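Local coordinates for bacterioferritin (Mycobacterium tuberculosis, PDB 3UOI), which probably oxidises ferrous iron with dioxygen and stores it as a ferric mineral inside a hollow shell of 24 subunits that also binds heme b, at residues A[20-25]-A[77-82]; A[11-16]-A[62-67]; A[37-42]-A[150-155]. All blocks are in the same frame, centred on the assembly; numbering follows the deposited sequence.

In the fold
Helix 7-36 carries the first segments of two contacts, 11-16 of contact 2 and then 20-25 of contact 1. The chain next turns through 37-42, which opens contact 3, and runs along helix 40-66 until 62-67 returns to 11-16 and closes contact 2. The loop that follows passes back along helix 7-36, where its segment 77-82 closes contact 1. After helices 85-112 and 116-146, the short helix 148-153 reaches 37-42 and closes contact 3. The three contacts cross one another and none is nested. Contacts 2 and 3 lie on opposite sides of the chain's centre, about 37 Å apart between centres, while contact 1, lying between them, joins the loop after helix 40-66 to helix 7-36.

Contact 1. Residues A[20-25]-A[77-82]; sequences ELTAIN and GSLRIG. With HEM (protoporphyrin IX containing Fe), chain B.
Thr-22 meets Gly-77 and Leu-79 where the loop 77-82 passes over one side of helix 7-36, while the neighbouring residues of the same helical turns look toward the heme or the predicted iron site. Glu-20, predicted to bind iron, faces helix 40-66, and its OE1 is held by Gln-16. Leu-21 puts its methyl CD2 3.7 Å from CMC of the heme, an apolar branch suited to the rim of a porphyrin. Thr-22 then turns to the loop. Its OG1 lies beside the backbone N (chi1 -35°) and receives the N-H of Gly-77, with 3.2 Å from Gly-77 N to Thr-22 OG1 and a bent angle of 138°. The same hydroxyl also bonds to the backbone O of Thr-18. The other branch, CG2, presses on the loop backbone, 3.5 Å from Gly-77 CA, which is tight; glycine suits the place because a beta carbon would collide with Thr-22 OG1. Leu-79 curls its end back to the helix, with CD1 3.5 Å from Thr-22 O and 3.6 Å from Thr-22 CG2. Ile-24 reaches the heme with CD1, 4.0 Å from its CMC. Asn-25 offers CB to Leu-79 CD1 at 4.2 Å, and its ND2 bonds to the backbone O of Tyr-73 of a neighbouring subunit. Gln-74 of that subunit also bonds to Gly-77 O and Leu-79 N. One threonine therefore serves the loop twice, its hydroxyl accepting from a loop amide while donating within its own helix, and its methyl packing against carbon, beside a pocket of heme-facing aliphatic groups.

Contact 2. Residues A[11-16]-A[62-67]; sequences RLLNEQ and DRILLL
Leu-13 and Ile-64 meet where the first turns of helix 7-36 lie beside the last turn of helix 40-66, with Leu-13 CB 4.0 Å from Ile-64 CG1. Both side chains send their first branch beside the backbone N, Leu-13 CG with chi1 -77° and Ile-64 CG1 with chi1 -61°, and both then run on extended. The leucine thereby runs to one side of the isoleucine, and its CD1 touches Arg-63 CG at 4.1 Å and Leu-67 CD1 at 4.3 Å. The CD1 end of Ile-64 goes the other way, toward Asn-14, crossing that side chain at about a right angle, within 3.6 Å of Asn-14 OD1. This is van der Waals contact; the amide's polar atoms are satisfied by the loop beyond: Asn-14 OD1 accepts from Asn-72 N and Asn-14 ND2 gives to Leu-70 O. A short amide suits the spot, as it can satisfy both backbone groups at once while the methyl Ile-64 CD1 lies over one flat face. Arg-63 lends its aliphatic part to the leucine; CG lies anti to the backbone N and the chain bends at the CB-CG bond (chi2). Leu-67 CG lies over the rim of one guanidinium face, 4.0 Å above the plane. The polar end then bonds through NE to Ser-118 and through NH1, in a salt bridge, to Glu-130 of another subunit. Leu-122 of helix 116-146 also packs on Leu-13. The short segments run at 153° to each other with their axes 10.3 Å apart, as expected for antiparallel neighbours in the four-helix bundle of the ferritin fold.

Contact 3. Residues A[37-42]-A[150-155]; sequences WGFTEL and LYSAQC
The ring of Phe-39 meets Ser-152 at its edge: the carbonyl Ser-152 O lies near the ring plane, 3.6 Å from Phe-39 CD1. Cys-155 CB approaches the same ring obliquely, 3.9 Å from Phe-39 CD1, and Ser-152 CB is 3.8 Å from Phe-39 CE1. Leu-85 and, from a neighbouring subunit, Leu-142 add apolar cover to the phenylalanine. The second flat group, the carboxylate of Glu-41, bends back on its own helix start, where Thr-40 OG1 donates to the anti lone pair of Glu-41 OE2 at 3.0 Å. Before it the chain turns sharply. Gly-38 ends helix 7-36 in a Schellman motif with phi 89°, a conformation that a glycine adopts readily, and Phe-39 centres an inverse gamma turn while standing at the N-cap of helix 40-66. Such a helix start leaves amides in need of acceptors. Cys-155 O comes over it, taking a weak bond from Glu-41 N at 3.2 Å, with an N-H...O angle of 132°. In the same residue, Cys-155 CB touches Leu-42 CB at 3.7 Å, and Cys-155 SG lies 3.9 Å from Leu-42 CB. The sulfur stands beside its own backbone N (chi1 -54°), which leaves it alongside Leu-42 CB as well; a small, weakly polar side chain suits so close a fit. Helix 148-153, the short fifth helix after the ferritin four-helix bundle, packs here on the turn between helices 7-36 and 40-66. Cys-155 thus offers a backbone oxygen to the positive end of a helix dipole, probably a favourable pairing, while carbon contacts of Phe-39 and Leu-42 bury the surface around it.

Contact 1. Residues A[20-25]-A[77-82]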
loop_
_atom_site.group_PDB
_atom_site.type_symbol
_atom_site.label_atom_id
_atom_site.label_comp_id
_atom_site.label_asym_id
_atom_site.label_seq_id
_atom_site.Cartn_x
_atom_site.Cartn_y
_atom_site.Cartn_z
ATOM N N GLU A 20 2.318 25.270 44.725
ATOM C CA GLU A 20 2.629 24.503 43.530
ATOM C C GLU A 20 4.096 24.659 43.151
ATOM O O GLU A 20 4.745 23.693 42.748
ATOM C CB GLU A 20 1.736 24.937 42.365
ATOM C CG GLU A 20 0.251 24.734 42.615
ATOM C CD GLU A 20 -0.104 23.281 42.864
ATOM O OE1 GLU A 20 -1.300 22.987 43.079
ATOM O OE2 GLU A 20 0.810 22.431 42.843
ATOM N N LEU A 21 4.618 25.875 43.279
ATOM C CA LEU A 21 5.984 26.114 42.947
ATOM C C LEU A 21 6.896 25.323 43.887
ATOM O O LEU A 21 7.856 24.768 43.471
ATOM C CB LEU A 21 6.261 27.586 42.982
ATOM C CG LEU A 21 5.463 28.357 41.972
ATOM C CD1 LEU A 21 5.863 29.710 42.107
ATOM C CD2 LEU A 21 5.818 27.903 40.649
ATOM N N THR A 22 6.555 25.275 45.149
ATOM C CA THR A 22 7.359 24.534 46.103
ATOM C C THR A 22 7.358 23.049 45.746
ATOM O O THR A 22 8.362 22.405 45.749
ATOM C CB THR A 22 6.781 24.778 47.488
ATOM O OG1 THR A 22 6.298 26.107 47.543
ATOM C CG2 THR A 22 7.750 24.578 48.570
ATOM N N ALA A 23 6.183 22.557 45.404
ATOM C CA ALA A 23 5.984 21.169 45.007
ATOM C C ALA A 23 6.730 20.778 43.712
ATOM O O ALA A 23 7.209 19.681 43.588
ATOM C CB ALA A 23 4.572 20.839 44.915
ATOM N N ILE A 24 6.782 21.692 42.761
ATOM C CA ILE A 24 7.469 21.402 41.548
ATOM C C ILE A 24 8.902 21.157 41.917
ATOM O O ILE A 24 9.445 20.123 41.609
ATOM C CB ILE A 24 7.450 22.596 40.602
ATOM C CG1 ILE A 24 6.088 22.742 39.945
ATOM C CG2 ILE A 24 8.487 22.405 39.598
ATOM C CD1 ILE A 24 5.838 24.009 39.380
ATOM N N ASN A 25 9.472 22.074 42.677
ATOM C CA ASN A 25 10.835 21.876 43.087
ATOM C C ASN A 25 11.067 20.656 44.000
ATOM O O ASN A 25 11.999 19.960 43.872
ATOM C CB ASN A 25 11.387 23.115 43.725
ATOM C CG ASN A 25 11.518 24.226 42.774
ATOM O OD1 ASN A 25 10.848 24.248 41.821
ATOM N ND2 ASN A 25 12.395 25.141 43.036
ATOM N N GLY A 77 7.938 28.334 49.063
ATOM C CA GLY A 77 7.715 27.611 50.299
ATOM C C GLY A 77 8.910 26.847 50.837
ATOM O O GLY A 77 9.900 26.806 50.246
ATOM N N SER A 78 8.796 26.241 51.992
ATOM C CA SER A 78 9.925 25.509 52.521
ATOM C C SER A 78 9.895 24.030 52.126
ATOM O O SER A 78 8.978 23.326 52.418
ATOM C CB SER A 78 10.092 25.692 54.032
ATOM O OG SER A 78 10.438 26.997 54.392
ATOM N N LEU A 79 10.943 23.623 51.435
ATOM C CA LEU A 79 11.175 22.268 51.001
ATOM C C LEU A 79 11.527 21.272 52.128
ATOM O O LEU A 79 12.223 21.592 53.040
ATOM C CB LEU A 79 12.307 22.289 49.987
ATOM C CG LEU A 79 12.248 22.504 48.462
ATOM C CD1 LEU A 79 11.060 23.220 47.899
ATOM C CD2 LEU A 79 13.499 23.162 48.014
ATOM N N ARG A 80 11.017 20.062 52.029
ATOM C CA ARG A 80 11.420 18.976 52.897
ATOM C C ARG A 80 12.071 17.953 52.012
ATOM O O ARG A 80 11.412 17.260 51.334
ATOM C CB ARG A 80 10.220 18.347 53.566
ATOM C CG ARG A 80 9.631 19.113 54.678
ATOM C CD ARG A 80 8.202 18.759 54.871
ATOM N NE ARG A 80 7.301 19.668 54.191
ATOM C CZ ARG A 80 6.202 20.155 54.739
ATOM N NH1 ARG A 80 5.881 19.812 55.965
ATOM N NH2 ARG A 80 5.433 20.982 54.068
ATOM N N ILE A 81 13.375 17.877 52.026
ATOM C CA ILE A 81 14.048 16.993 51.128
ATOM C C ILE A 81 14.546 15.700 51.767
ATOM O O ILE A 81 15.383 15.714 52.616
ATOM C CB ILE A 81 15.197 17.700 50.546
ATOM C CG1 ILE A 81 14.716 18.909 49.722
ATOM C CG2 ILE A 81 16.050 16.727 49.842
ATOM C CD1 ILE A 81 14.118 18.643 48.419
ATOM N N GLY A 82 13.961 14.601 51.346
ATOM C CA GLY A 82 14.228 13.301 51.896
ATOM C C GLY A 82 15.537 12.646 51.540
ATOM O O GLY A 82 15.972 12.653 50.434
HETATM C CHA HEM B . 8.178 20.958 31.283
HETATM C CHB HEM B . 11.896 21.030 34.335
HETATM C CHC HEM B . 9.859 24.762 36.621
HETATM C CHD HEM B . 6.223 24.876 33.437
HETATM C C1A HEM B . 9.445 20.738 31.782
HETATM C C2A HEM B . 10.535 19.999 31.189
HETATM C C3A HEM B . 11.551 20.025 32.076
HETATM C C4A HEM B . 11.145 20.762 33.217
HETATM C CMA HEM B . 12.956 19.417 31.946
HETATM C CAA HEM B . 10.433 19.336 29.785
HETATM C CBA HEM B . 10.210 20.460 28.762
HETATM C CGA HEM B . 11.052 20.389 27.494
HETATM O O1A HEM B . 11.300 21.446 26.801
HETATM O O2A HEM B . 11.478 19.255 27.143
HETATM C C1B HEM B . 11.644 22.019 35.271
HETATM C C2B HEM B . 12.400 22.257 36.495
HETATM C C3B HEM B . 11.859 23.296 37.121
HETATM C C4B HEM B . 10.719 23.732 36.315
HETATM C CMB HEM B . 13.656 21.494 36.994
HETATM C CAB HEM B . 12.419 23.847 38.465
HETATM C CBB HEM B . 11.695 24.661 39.224
HETATM C C1C HEM B . 8.688 25.158 35.988
HETATM C C2C HEM B . 7.756 26.178 36.459
HETATM C C3C HEM B . 6.766 26.213 35.542
HETATM C C4C HEM B . 6.995 25.187 34.532
HETATM C CMC HEM B . 7.924 27.047 37.739
HETATM C CAC HEM B . 5.541 27.127 35.532
HETATM C CBC HEM B . 4.517 26.683 34.795
HETATM C C1D HEM B . 6.380 23.779 32.625
HETATM C C2D HEM B . 5.400 23.333 31.675
HETATM C C3D HEM B . 6.044 22.119 31.031
HETATM C C4D HEM B . 7.306 21.975 31.638
HETATM C CMD HEM B . 4.023 23.992 31.325
HETATM C CAD HEM B . 5.511 21.233 29.924
HETATM C CBD HEM B . 4.517 20.298 30.592
HETATM C CGD HEM B . 4.113 19.312 29.534
HETATM O O1D HEM B . 4.979 18.926 28.688
HETATM O O2D HEM B . 2.928 18.933 29.540
HETATM N NA HEM B . 9.864 21.151 33.011
HETATM N NB HEM B . 10.603 22.916 35.191
HETATM N NC HEM B . 8.165 24.610 34.835
HETATM N ND HEM B . 7.482 22.942 32.657
HETATM FE FE HEM B . 8.940 22.916 33.903
#

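Contact 2. Residues A[11-16]-A[62-67]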
loop_
_atom_site.group_PDB
_atom_site.type_symbol
_atom_site.label_atom_id
_atom_site.label_comp_id
_atom_site.label_asym_id
_atom_site.label_seq_id
_atom_site.Cartn_x
_atom_site.Cartn_y
_atom_site.Cartn_z
ATOM N N ARG A 11 -5.669 36.194 46.939
ATOM C CA ARG A 11 -4.682 35.765 47.893
ATOM C C ARG A 11 -4.659 34.246 47.933
ATOM O O ARG A 11 -3.643 33.651 48.083
ATOM C CB ARG A 11 -5.024 36.270 49.290
ATOM C CG ARG A 11 -3.859 36.409 50.203
ATOM C CD ARG A 11 -4.075 37.451 51.262
ATOM N NE ARG A 11 -5.292 37.160 51.958
ATOM C CZ ARG A 11 -6.435 37.796 51.801
ATOM N NH1 ARG A 11 -6.550 38.833 50.986
ATOM N NH2 ARG A 11 -7.478 37.377 52.480
ATOM N N LEU A 12 -5.823 33.656 47.856
ATOM C CA LEU A 12 -5.953 32.226 47.984
ATOM C C LEU A 12 -5.232 31.539 46.832
ATOM O O LEU A 12 -4.549 30.580 47.013
ATOM C CB LEU A 12 -7.418 31.852 48.044
ATOM C CG LEU A 12 -7.766 30.413 47.778
ATOM C CD1 LEU A 12 -7.381 29.618 48.903
ATOM C CD2 LEU A 12 -9.166 30.317 47.553
ATOM N N LEU A 13 -5.435 32.095 45.660
ATOM C CA LEU A 13 -4.869 31.624 44.450
ATOM C C LEU A 13 -3.379 31.741 44.495
ATOM O O LEU A 13 -2.707 30.809 44.208
ATOM C CB LEU A 13 -5.475 32.374 43.253
ATOM C CG LEU A 13 -6.890 31.962 42.808
ATOM C CD1 LEU A 13 -7.496 32.763 41.686
ATOM C CD2 LEU A 13 -6.947 30.521 42.496
ATOM N N ASN A 14 -2.881 32.881 44.915
ATOM C CA ASN A 14 -1.452 33.107 45.015
ATOM C C ASN A 14 -0.789 32.216 46.047
ATOM O O ASN A 14 0.312 31.844 45.909
ATOM C CB ASN A 14 -1.081 34.558 45.201
ATOM C CG ASN A 14 -0.817 35.235 43.930
ATOM O OD1 ASN A 14 0.054 34.853 43.204
ATOM N ND2 ASN A 14 -1.550 36.261 43.658
ATOM N N GLU A 15 -1.535 31.931 47.085
ATOM C CA GLU A 15 -1.082 31.054 48.110
ATOM C C GLU A 15 -0.875 29.667 47.542
ATOM O O GLU A 15 0.062 29.030 47.836
ATOM C CB GLU A 15 -2.121 30.969 49.211
ATOM C CG GLU A 15 -1.879 31.840 50.367
ATOM C CD GLU A 15 -2.865 31.591 51.453
ATOM O OE1 GLU A 15 -3.668 32.475 51.702
ATOM O OE2 GLU A 15 -2.829 30.507 52.041
ATOM N N GLN A 16 -1.843 29.222 46.758
ATOM C CA GLN A 16 -1.833 27.912 46.145
ATOM C C GLN A 16 -0.760 27.845 45.106
ATOM O O GLN A 16 -0.119 26.851 44.960
ATOM C CB GLN A 16 -3.197 27.475 45.672
ATOM C CG GLN A 16 -3.273 26.097 45.116
ATOM C CD GLN A 16 -2.923 24.995 46.091
ATOM O OE1 GLN A 16 -3.050 25.123 47.282
ATOM N NE2 GLN A 16 -2.444 23.922 45.557
ATOM N N ASP A 62 -2.913 31.518 34.811
ATOM C CA ASP A 62 -3.869 32.000 33.832
ATOM C C ASP A 62 -5.086 32.553 34.583
ATOM O O ASP A 62 -5.626 33.522 34.193
ATOM C CB ASP A 62 -4.419 30.878 32.928
ATOM C CG ASP A 62 -3.415 30.266 31.983
ATOM O OD1 ASP A 62 -2.507 30.922 31.600
ATOM O OD2 ASP A 62 -3.588 29.134 31.603
ATOM N N ARG A 63 -5.525 31.871 35.634
ATOM C CA ARG A 63 -6.704 32.318 36.365
ATOM C C ARG A 63 -6.468 33.694 37.007
ATOM O O ARG A 63 -7.273 34.555 36.902
ATOM C CB ARG A 63 -7.141 31.260 37.391
ATOM C CG ARG A 63 -8.511 31.370 37.959
ATOM C CD ARG A 63 -9.661 31.473 36.949
ATOM N NE ARG A 63 -10.817 32.143 37.535
ATOM C CZ ARG A 63 -11.826 32.699 36.907
ATOM N NH1 ARG A 63 -11.912 32.668 35.631
ATOM N NH2 ARG A 63 -12.768 33.276 37.611
ATOM N N ILE A 64 -5.317 33.858 37.611
ATOM C CA ILE A 64 -4.928 35.053 38.287
ATOM C C ILE A 64 -4.850 36.185 37.302
ATOM O O ILE A 64 -5.308 37.251 37.573
ATOM C CB ILE A 64 -3.563 34.863 38.990
ATOM C CG1 ILE A 64 -3.603 33.750 40.051
ATOM C CG2 ILE A 64 -3.050 36.131 39.511
ATOM C CD1 ILE A 64 -2.486 33.714 40.857
ATOM N N LEU A 65 -4.253 35.917 36.153
ATOM C CA LEU A 65 -4.147 36.901 35.122
ATOM C C LEU A 65 -5.511 37.313 34.556
ATOM O O LEU A 65 -5.780 38.429 34.472
ATOM C CB LEU A 65 -3.159 36.490 34.041
ATOM C CG LEU A 65 -1.667 36.441 34.360
ATOM C CD1 LEU A 65 -0.852 36.060 33.097
ATOM C CD2 LEU A 65 -1.177 37.746 34.987
ATOM N N LEU A 66 -6.393 36.386 34.283
ATOM C CA LEU A 66 -7.678 36.761 33.765
ATOM C C LEU A 66 -8.440 37.669 34.776
ATOM O O LEU A 66 -9.197 38.466 34.400
ATOM C CB LEU A 66 -8.489 35.562 33.330
ATOM C CG LEU A 66 -9.766 35.648 32.499
ATOM C CD1 LEU A 66 -9.937 34.371 31.855
ATOM C CD2 LEU A 66 -11.023 35.916 33.286
ATOM N N LEU A 67 -8.178 37.519 36.054
ATOM C CA LEU A 67 -8.852 38.312 37.059
ATOM C C LEU A 67 -8.050 39.544 37.365
ATOM O O LEU A 67 -8.295 40.187 38.333
ATOM C CB LEU A 67 -9.169 37.525 38.334
ATOM C CG LEU A 67 -10.107 36.342 38.172
ATOM C CD1 LEU A 67 -9.883 35.302 39.159
ATOM C CD2 LEU A 67 -11.532 36.805 38.215
#

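Contact 3. Residues A[37-42]-A[150-155]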
loop_
_atom_site.group_PDB
_atom_site.type_symbol
_atom_site.label_atom_id
_atom_site.label_comp_id
_atom_site.label_asym_id
_atom_site.label_seq_id
_atom_site.Cartn_x
_atom_site.Cartn_y
_atom_site.Cartn_z
ATOM N N TRP A 37 20.157 7.649 42.881
ATOM C CA TRP A 37 20.282 6.534 43.793
ATOM C C TRP A 37 20.153 5.191 43.018
ATOM O O TRP A 37 20.418 4.145 43.538
ATOM C CB TRP A 37 19.240 6.619 44.933
ATOM C CG TRP A 37 19.496 7.645 45.938
ATOM C CD1 TRP A 37 20.669 8.200 46.214
ATOM C CD2 TRP A 37 18.559 8.228 46.844
ATOM N NE1 TRP A 37 20.563 9.079 47.208
ATOM C CE2 TRP A 37 19.268 9.138 47.621
ATOM C CE3 TRP A 37 17.198 8.080 47.071
ATOM C CZ2 TRP A 37 18.666 9.897 48.617
ATOM C CZ3 TRP A 37 16.603 8.841 48.057
ATOM C CH2 TRP A 37 17.340 9.740 48.811
ATOM N N GLY A 38 19.724 5.295 41.769
ATOM C CA GLY A 38 19.403 4.182 40.923
ATOM C C GLY A 38 17.984 3.608 40.917
ATOM O O GLY A 38 17.738 2.633 40.290
ATOM N N PHE A 39 17.061 4.238 41.613
ATOM C CA PHE A 39 15.671 3.839 41.634
ATOM C C PHE A 39 14.977 4.472 40.421
ATOM O O PHE A 39 14.113 5.280 40.557
ATOM C CB PHE A 39 15.009 4.242 42.948
ATOM C CG PHE A 39 15.679 3.679 44.178
ATOM C CD1 PHE A 39 15.600 2.332 44.470
ATOM C CD2 PHE A 39 16.409 4.475 45.013
ATOM C CE1 PHE A 39 16.224 1.792 45.577
ATOM C CE2 PHE A 39 17.031 3.939 46.104
ATOM C CZ PHE A 39 16.939 2.584 46.378
ATOM N N THR A 40 15.397 4.093 39.233
ATOM C CA THR A 40 14.896 4.770 38.041
ATOM C C THR A 40 13.414 4.628 37.816
ATOM O O THR A 40 12.799 5.554 37.455
ATOM C CB THR A 40 15.601 4.376 36.750
ATOM O OG1 THR A 40 15.544 2.978 36.571
ATOM C CG2 THR A 40 17.000 4.850 36.756
ATOM N N GLU A 41 12.860 3.460 38.040
ATOM C CA GLU A 41 11.479 3.260 37.701
ATOM C C GLU A 41 10.533 4.152 38.515
ATOM O O GLU A 41 9.613 4.679 37.990
ATOM C CB GLU A 41 11.117 1.787 37.698
ATOM C CG GLU A 41 12.091 0.845 36.948
ATOM C CD GLU A 41 12.272 1.128 35.431
ATOM O OE1 GLU A 41 11.481 0.653 34.628
ATOM O OE2 GLU A 41 13.249 1.799 35.066
ATOM N N LEU A 42 10.823 4.326 39.791
ATOM C CA LEU A 42 10.149 5.244 40.667
ATOM C C LEU A 42 10.348 6.719 40.277
ATOM O O LEU A 42 9.456 7.468 40.356
ATOM C CB LEU A 42 10.587 5.046 42.102
ATOM C CG LEU A 42 10.102 6.066 43.126
ATOM C CD1 LEU A 42 8.654 5.807 43.517
ATOM C CD2 LEU A 42 11.005 6.177 44.314
ATOM N N LEU A 150 12.926 -5.016 50.126
ATOM C CA LEU A 150 12.147 -5.643 49.121
ATOM C C LEU A 150 11.310 -4.639 48.366
ATOM O O LEU A 150 11.160 -4.737 47.206
ATOM C CB LEU A 150 11.271 -6.718 49.696
ATOM C CG LEU A 150 10.627 -7.558 48.617
ATOM C CD1 LEU A 150 11.620 -7.815 47.538
ATOM C CD2 LEU A 150 9.979 -8.836 49.069
ATOM N N TYR A 151 10.765 -3.676 49.060
ATOM C CA TYR A 151 9.980 -2.720 48.357
ATOM C C TYR A 151 10.854 -1.998 47.347
ATOM O O TYR A 151 10.501 -1.897 46.227
ATOM C CB TYR A 151 9.345 -1.725 49.293
ATOM C CG TYR A 151 8.784 -0.550 48.589
ATOM C CD1 TYR A 151 7.564 -0.616 47.988
ATOM C CD2 TYR A 151 9.479 0.627 48.493
ATOM C CE1 TYR A 151 7.037 0.449 47.341
ATOM C CE2 TYR A 151 8.947 1.698 47.853
ATOM C CZ TYR A 151 7.727 1.601 47.261
ATOM O OH TYR A 151 7.169 2.662 46.590
ATOM N N SER A 152 12.015 -1.575 47.798
ATOM C CA SER A 152 12.973 -0.770 47.064
ATOM C C SER A 152 13.520 -1.398 45.775
ATOM O O SER A 152 13.715 -0.731 44.788
ATOM C CB SER A 152 14.106 -0.346 47.973
ATOM O OG SER A 152 13.643 0.448 49.009
ATOM N N ALA A 153 13.708 -2.701 45.836
ATOM C CA ALA A 153 14.078 -3.483 44.705
ATOM C C ALA A 153 13.009 -3.336 43.634
ATOM O O ALA A 153 13.284 -3.472 42.505
ATOM C CB ALA A 153 14.266 -4.919 45.079
ATOM N N GLN A 154 11.781 -3.082 43.999
ATOM C CA GLN A 154 10.764 -2.903 42.973
ATOM C C GLN A 154 10.872 -1.540 42.208
ATOM O O GLN A 154 10.175 -1.322 41.261
ATOM C CB GLN A 154 9.366 -3.176 43.481
ATOM C CG GLN A 154 9.222 -4.441 44.306
ATOM C CD GLN A 154 9.782 -5.692 43.667
ATOM O OE1 GLN A 154 9.558 -5.950 42.529
ATOM N NE2 GLN A 154 10.480 -6.477 44.446
ATOM N N CYS A 155 11.707 -0.643 42.702
ATOM C CA CYS A 155 11.919 0.656 42.097
ATOM C C CYS A 155 13.165 0.750 41.179
ATOM O O CYS A 155 13.429 1.757 40.630
ATOM C CB CYS A 155 11.929 1.739 43.144
ATOM S SG CYS A 155 10.454 1.735 44.185
#